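Local coordinates for protein Rho guanyl nucleotide exchange factor (Rom2), putative (Aspergillus fumigatus Af293, PDB 5O51) that probably acts, as a whole protein, as a guanine-nucleotide exchange factor for Rho-type GTPases; this chain is its CNH domain, a seven-bladed beta-propeller, at residues Arg21-Pro27 with Asn306-His311; Thr38-Ile44 with Pro56-Ala62. One frame throughout, in Å; residues are numbered along the deposited sequence.

Contact 1: Arg21-Pro27 with Asn306-His311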
# COMPACT_ATOMS: atom_id res chain seq x y z
N ARG A 21 -13.46 8.91 9.48
CA ARG A 21 -12.89 7.55 9.49
C ARG A 21 -11.37 7.56 9.25
O ARG A 21 -10.80 8.54 8.65
CB ARG A 21 -13.61 6.71 8.37
CG ARG A 21 -15.12 6.48 8.67
CD ARG A 21 -15.79 5.33 7.87
NE ARG A 21 -17.23 5.23 8.23
CZ ARG A 21 -17.74 4.66 9.35
NH1 ARG A 21 -16.99 4.01 10.27
NH2 ARG A 21 -19.04 4.70 9.55
N VAL A 22 -10.73 6.46 9.58
CA VAL A 22 -9.32 6.25 9.22
C VAL A 22 -9.14 5.96 7.73
O VAL A 22 -9.58 4.91 7.23
CB VAL A 22 -8.72 5.11 10.09
CG1 VAL A 22 -7.27 4.84 9.72
CG2 VAL A 22 -8.77 5.49 11.56
N ASN A 23 -8.46 6.83 6.99
CA ASN A 23 -8.22 6.56 5.60
C ASN A 23 -6.92 5.72 5.38
O ASN A 23 -6.81 4.96 4.40
CB ASN A 23 -8.05 7.85 4.78
CG ASN A 23 -9.31 8.75 4.71
OD1 ASN A 23 -10.40 8.30 4.81
ND2 ASN A 23 -9.10 10.05 4.54
N CYS A 24 -5.89 6.01 6.19
CA CYS A 24 -4.53 5.43 6.04
C CYS A 24 -3.77 5.46 7.34
O CYS A 24 -4.22 6.09 8.32
CB CYS A 24 -3.74 6.17 4.96
SG CYS A 24 -3.63 7.95 5.17
N LEU A 25 -2.64 4.75 7.39
CA LEU A 25 -1.89 4.62 8.62
C LEU A 25 -0.46 4.17 8.28
O LEU A 25 -0.27 3.40 7.32
CB LEU A 25 -2.63 3.64 9.57
CG LEU A 25 -2.00 3.12 10.88
CD1 LEU A 25 -3.05 2.65 11.86
CD2 LEU A 25 -1.06 1.95 10.66
N VAL A 26 0.51 4.64 9.05
CA VAL A 26 1.86 4.06 9.01
C VAL A 26 2.43 3.98 10.43
O VAL A 26 2.23 4.91 11.23
CB VAL A 26 2.81 4.84 8.09
CG1 VAL A 26 2.99 6.29 8.61
CG2 VAL A 26 4.18 4.17 7.96
N PRO A 27 3.12 2.86 10.78
CA PRO A 27 3.79 2.75 12.08
C PRO A 27 5.12 3.48 12.02
O PRO A 27 5.67 3.58 10.97
CB PRO A 27 3.97 1.22 12.27
CG PRO A 27 3.90 0.65 10.90
CD PRO A 27 2.90 1.54 10.17
N ASN A 306 -16.90 -1.96 4.71
CA ASN A 306 -15.88 -0.96 4.44
C ASN A 306 -14.53 -1.37 5.09
O ASN A 306 -13.92 -0.64 5.85
CB ASN A 306 -16.36 0.45 4.90
CG ASN A 306 -15.46 1.60 4.40
OD1 ASN A 306 -14.66 1.46 3.48
ND2 ASN A 306 -15.61 2.76 5.03
N ILE A 307 -14.08 -2.58 4.78
CA ILE A 307 -12.78 -3.09 5.23
C ILE A 307 -11.70 -2.48 4.39
O ILE A 307 -11.84 -2.48 3.19
CB ILE A 307 -12.68 -4.63 5.09
CG1 ILE A 307 -13.68 -5.28 6.05
CG2 ILE A 307 -11.17 -5.05 5.31
CD1 ILE A 307 -14.01 -6.76 5.77
N ARG A 308 -10.67 -1.91 5.01
CA ARG A 308 -9.52 -1.25 4.32
C ARG A 308 -8.23 -1.87 4.92
O ARG A 308 -8.01 -1.74 6.14
CB ARG A 308 -9.48 0.25 4.69
CG ARG A 308 -10.58 1.09 4.08
CD ARG A 308 -11.10 2.17 5.05
NE ARG A 308 -12.10 1.63 5.95
CZ ARG A 308 -12.46 2.09 7.14
NH1 ARG A 308 -11.90 3.16 7.70
NH2 ARG A 308 -13.40 1.46 7.79
N MET A 309 -7.38 -2.49 4.11
CA MET A 309 -6.08 -2.88 4.62
C MET A 309 -5.20 -1.65 4.85
O MET A 309 -4.99 -0.86 3.94
CB MET A 309 -5.39 -3.86 3.66
CG MET A 309 -4.16 -4.53 4.30
SD MET A 309 -3.16 -5.50 3.17
CE MET A 309 -1.94 -4.21 2.80
N LEU A 310 -4.67 -1.47 6.06
CA LEU A 310 -3.86 -0.25 6.34
C LEU A 310 -2.35 -0.39 6.15
O LEU A 310 -1.74 0.49 5.60
CB LEU A 310 -4.16 0.32 7.73
CG LEU A 310 -5.63 0.69 7.97
CD1 LEU A 310 -5.84 0.93 9.44
CD2 LEU A 310 -6.04 1.88 7.09
N HIS A 311 -1.76 -1.48 6.62
CA HIS A 311 -0.32 -1.65 6.61
C HIS A 311 -0.00 -3.13 6.93
O HIS A 311 -0.57 -3.74 7.85
CB HIS A 311 0.36 -0.75 7.69
CG HIS A 311 1.85 -0.64 7.53
ND1 HIS A 311 2.74 -1.43 8.23
CD2 HIS A 311 2.60 0.13 6.72
CE1 HIS A 311 3.97 -1.14 7.85
NE2 HIS A 311 3.89 -0.21 6.91
O HOH W 1 -2.61 3.02 4.96

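Contact 2: Thr38-Ile44 with Pro56-Ala62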
# COMPACT_ATOMS: atom_id res chain seq x y z
N THR A 38 -6.71 11.04 8.25
CA THR A 38 -8.18 11.15 8.02
C THR A 38 -8.54 12.34 7.12
O THR A 38 -7.67 13.12 6.67
CB THR A 38 -8.84 11.39 9.35
OG1 THR A 38 -8.60 12.78 9.72
CG2 THR A 38 -8.27 10.43 10.44
N ASP A 39 -9.83 12.50 6.88
CA ASP A 39 -10.39 13.66 6.13
C ASP A 39 -10.13 15.04 6.79
O ASP A 39 -9.96 15.98 6.10
CB ASP A 39 -11.88 13.42 5.79
CG ASP A 39 -12.04 12.55 4.60
OD1 ASP A 39 -11.02 12.29 3.90
OD2 ASP A 39 -13.16 12.09 4.34
N SER A 40 -9.84 15.09 8.09
CA SER A 40 -9.66 16.34 8.80
C SER A 40 -8.26 16.64 9.34
O SER A 40 -7.95 17.81 9.65
CB SER A 40 -10.47 16.27 10.08
OG SER A 40 -9.52 15.81 11.07
N GLY A 41 -7.45 15.62 9.56
CA GLY A 41 -6.17 15.78 10.27
C GLY A 41 -5.35 14.47 10.36
O GLY A 41 -5.80 13.44 9.93
N ILE A 42 -4.13 14.58 10.90
CA ILE A 42 -3.19 13.50 11.20
C ILE A 42 -3.05 13.42 12.72
O ILE A 42 -2.89 14.47 13.45
CB ILE A 42 -1.88 13.75 10.48
CG1 ILE A 42 -2.10 13.71 8.96
CG2 ILE A 42 -0.80 12.68 10.80
CD1 ILE A 42 -0.92 14.22 8.17
N PHE A 43 -3.12 12.19 13.23
CA PHE A 43 -3.06 11.89 14.69
C PHE A 43 -1.95 10.88 14.96
O PHE A 43 -1.58 10.07 14.05
CB PHE A 43 -4.39 11.35 15.17
CG PHE A 43 -5.61 12.28 14.98
CD1 PHE A 43 -6.31 12.33 13.77
CD2 PHE A 43 -6.07 13.08 16.04
CE1 PHE A 43 -7.40 13.20 13.61
CE2 PHE A 43 -7.17 13.93 15.91
CZ PHE A 43 -7.86 13.97 14.68
N ILE A 44 -1.43 10.88 16.19
CA ILE A 44 -0.44 9.87 16.67
C ILE A 44 -0.88 9.29 17.98
O ILE A 44 -1.43 10.01 18.83
CB ILE A 44 0.98 10.44 16.74
CG1 ILE A 44 2.01 9.39 17.14
CG2 ILE A 44 1.15 11.62 17.70
CD1 ILE A 44 3.40 9.75 16.65
N PRO A 56 -5.56 9.05 20.79
CA PRO A 56 -4.64 9.61 19.80
C PRO A 56 -4.63 11.17 19.92
O PRO A 56 -5.66 11.74 20.23
CB PRO A 56 -5.26 9.19 18.47
CG PRO A 56 -6.11 8.02 18.80
CD PRO A 56 -6.60 8.20 20.19
N ARG A 57 -3.53 11.83 19.59
CA ARG A 57 -3.48 13.32 19.62
C ARG A 57 -3.20 13.94 18.26
O ARG A 57 -2.48 13.37 17.46
CB ARG A 57 -2.44 13.82 20.62
CG ARG A 57 -1.08 13.20 20.56
CD ARG A 57 -0.08 13.91 21.54
NE ARG A 57 1.26 13.63 21.04
CZ ARG A 57 1.95 14.40 20.22
NH1 ARG A 57 1.55 15.62 19.91
NH2 ARG A 57 3.12 13.97 19.75
N ARG A 58 -3.82 15.06 18.01
CA ARG A 58 -3.75 15.71 16.73
C ARG A 58 -2.38 16.29 16.64
O ARG A 58 -1.90 16.96 17.60
CB ARG A 58 -4.81 16.81 16.63
CG ARG A 58 -4.64 17.78 15.47
CD ARG A 58 -5.79 18.79 15.46
NE ARG A 58 -7.06 18.21 15.03
CZ ARG A 58 -7.49 18.10 13.78
NH1 ARG A 58 -6.77 18.57 12.79
NH2 ARG A 58 -8.67 17.49 13.51
N VAL A 59 -1.73 16.08 15.50
CA VAL A 59 -0.36 16.59 15.29
C VAL A 59 -0.22 17.47 14.09
O VAL A 59 0.67 18.32 14.06
CB VAL A 59 0.75 15.53 15.16
CG1 VAL A 59 1.01 14.90 16.51
CG2 VAL A 59 0.50 14.50 14.01
N LEU A 60 -0.99 17.22 13.06
CA LEU A 60 -0.96 18.12 11.91
C LEU A 60 -2.38 18.40 11.45
O LEU A 60 -3.23 17.47 11.46
CB LEU A 60 -0.16 17.54 10.78
CG LEU A 60 1.33 17.46 11.02
CD1 LEU A 60 2.01 16.47 10.08
CD2 LEU A 60 1.95 18.84 10.96
N ASP A 61 -2.66 19.67 11.08
CA ASP A 61 -3.90 19.96 10.37
C ASP A 61 -3.61 19.71 8.90
O ASP A 61 -2.56 20.08 8.40
CB ASP A 61 -4.41 21.40 10.59
CG ASP A 61 -4.69 21.69 12.07
OD1 ASP A 61 -4.85 20.74 12.90
OD2 ASP A 61 -4.74 22.88 12.40
N ALA A 62 -4.54 19.11 8.22
CA ALA A 62 -4.36 18.70 6.81
C ALA A 62 -5.58 17.95 6.52
O ALA A 62 -6.04 17.19 7.38
CB ALA A 62 -3.15 17.82 6.57

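Contact 1: Arg21-Pro27 with Asn306-His311
Two neighbouring blades of the beta-propeller meet where Val22 and Leu25, on the first strand of one four-stranded sheet, pack against Leu310 on an outermost strand of the adjacent one. The axes of strands 22-27 and 307-311 run at 24° and approach to 5.9 Å, so side chains and one water, rather than paired backbones, fill the junction. Leu310 reaches between the two residues: its CD2 lies 4.1 Å from Val22 CG1, while its CD1 meets Leu25 CD1 at the same distance, the side chains crossing at about a right angle in both pairs. Beside this packing, water 1 accepts from Leu25 N and donates to Leu310 O (2.8 Å), joining the strands through a single molecule. Strand 307-312 belongs to the sheet that also holds strand 8-12 from the start of the chain, so the blade is built from both termini and the contact joins this ring-closing blade to the following one. At one end the bent chain of Arg308 folds back on its own segment, where NE and NH2 grip Asn306 O side-on. That double hold fixes the guanidinium plane and aims NH1 in-plane at Val22 O (2.9 Å). Asp328 takes a salt bridge from NH2 of Arg308 and another from NH1 of Arg21, probably offsetting the charge of the two nearby guanidinium groups. At the other end, with CG of His311 anti to the backbone N (chi1 -167°), the imidazole turns one face to Pro27, whose CD sits 3.5 Å from the ring centroid and 8° off its normal, a CH-pi contact.

Contact 2: Thr38-Ile44 with Pro56-Ala62
Ile42 O accepts two backbone N-H groups, a straight bond from Val59 N at 2.9 Å and a weak one from Leu60 N at 3.4 Å. Both donors face the one residue, which makes a classic beta bulge and shifts the pairing by one residue. Beyond it, Ile44 and Arg57 form a hydrogen-bonded antiparallel pair, joined in both directions, and Ile42 N returns a bond to Leu60 O. Strands 41-46 and 57-61 are the third and fourth of a propeller blade, so this hairpin forms its outer part, with strand 57-61 as the edge. On one face Ile42 and Leu60 lie side by side, their CD1 atoms 4.2 Å apart. Ile44 CG2, between the backbone N and the carbonyl carbon, is pressed against Val59 CG1 at 3.5 Å, tighter than usual carbon contact, and also lies over one face of the Arg57 guanidinium, offset toward its rim. Both isoleucines also touch Val35 of strand 33-38, the neighbouring strand in the same sheet. On the other face, the Phe43 ring crosses the Arg58 chain obliquely: CE2 meets Arg58 CB at 3.8 Å and CZ reaches Arg58 NH2, with ring and guanidinium planes 70° apart. Arg58 leaves the strand with CG anti to the backbone N (chi1 167°) and bends at chi3 to bring its guanidinium beside Gly41. There NH2 bonds Ser40 OG at 3.1 Å, tilted from the guanidinium plane, and NH1 makes a weak bond to Ser40 O. NH1 also forms a salt bridge with Asp61 OD1 (2.9 Å), within its own segment.

How the contacts relate
Both contacts use the blade formed by strands 22-28, 33-38, 41-46 and 57-61, at opposite margins of its sheet. Contact 1 joins its first strand to the ring-closing blade, whereas contact 2 pairs its third strand with the fourth; their centres are about 14 Å apart. The centre of contact 1 lies about 10 Å from the centre of the chain and that of contact 2 about 20 Å, as expected for the inner and outer strands of a propeller blade. They touch where Asn23 ND2, which also bonds Val65 O, probably bonds Asp39 OD1 (3.0 Å), beside the packing of Arg21 O on Thr38 CB (3.5 Å). Along the chain, contact 2 is nested within the span closed by contact 1.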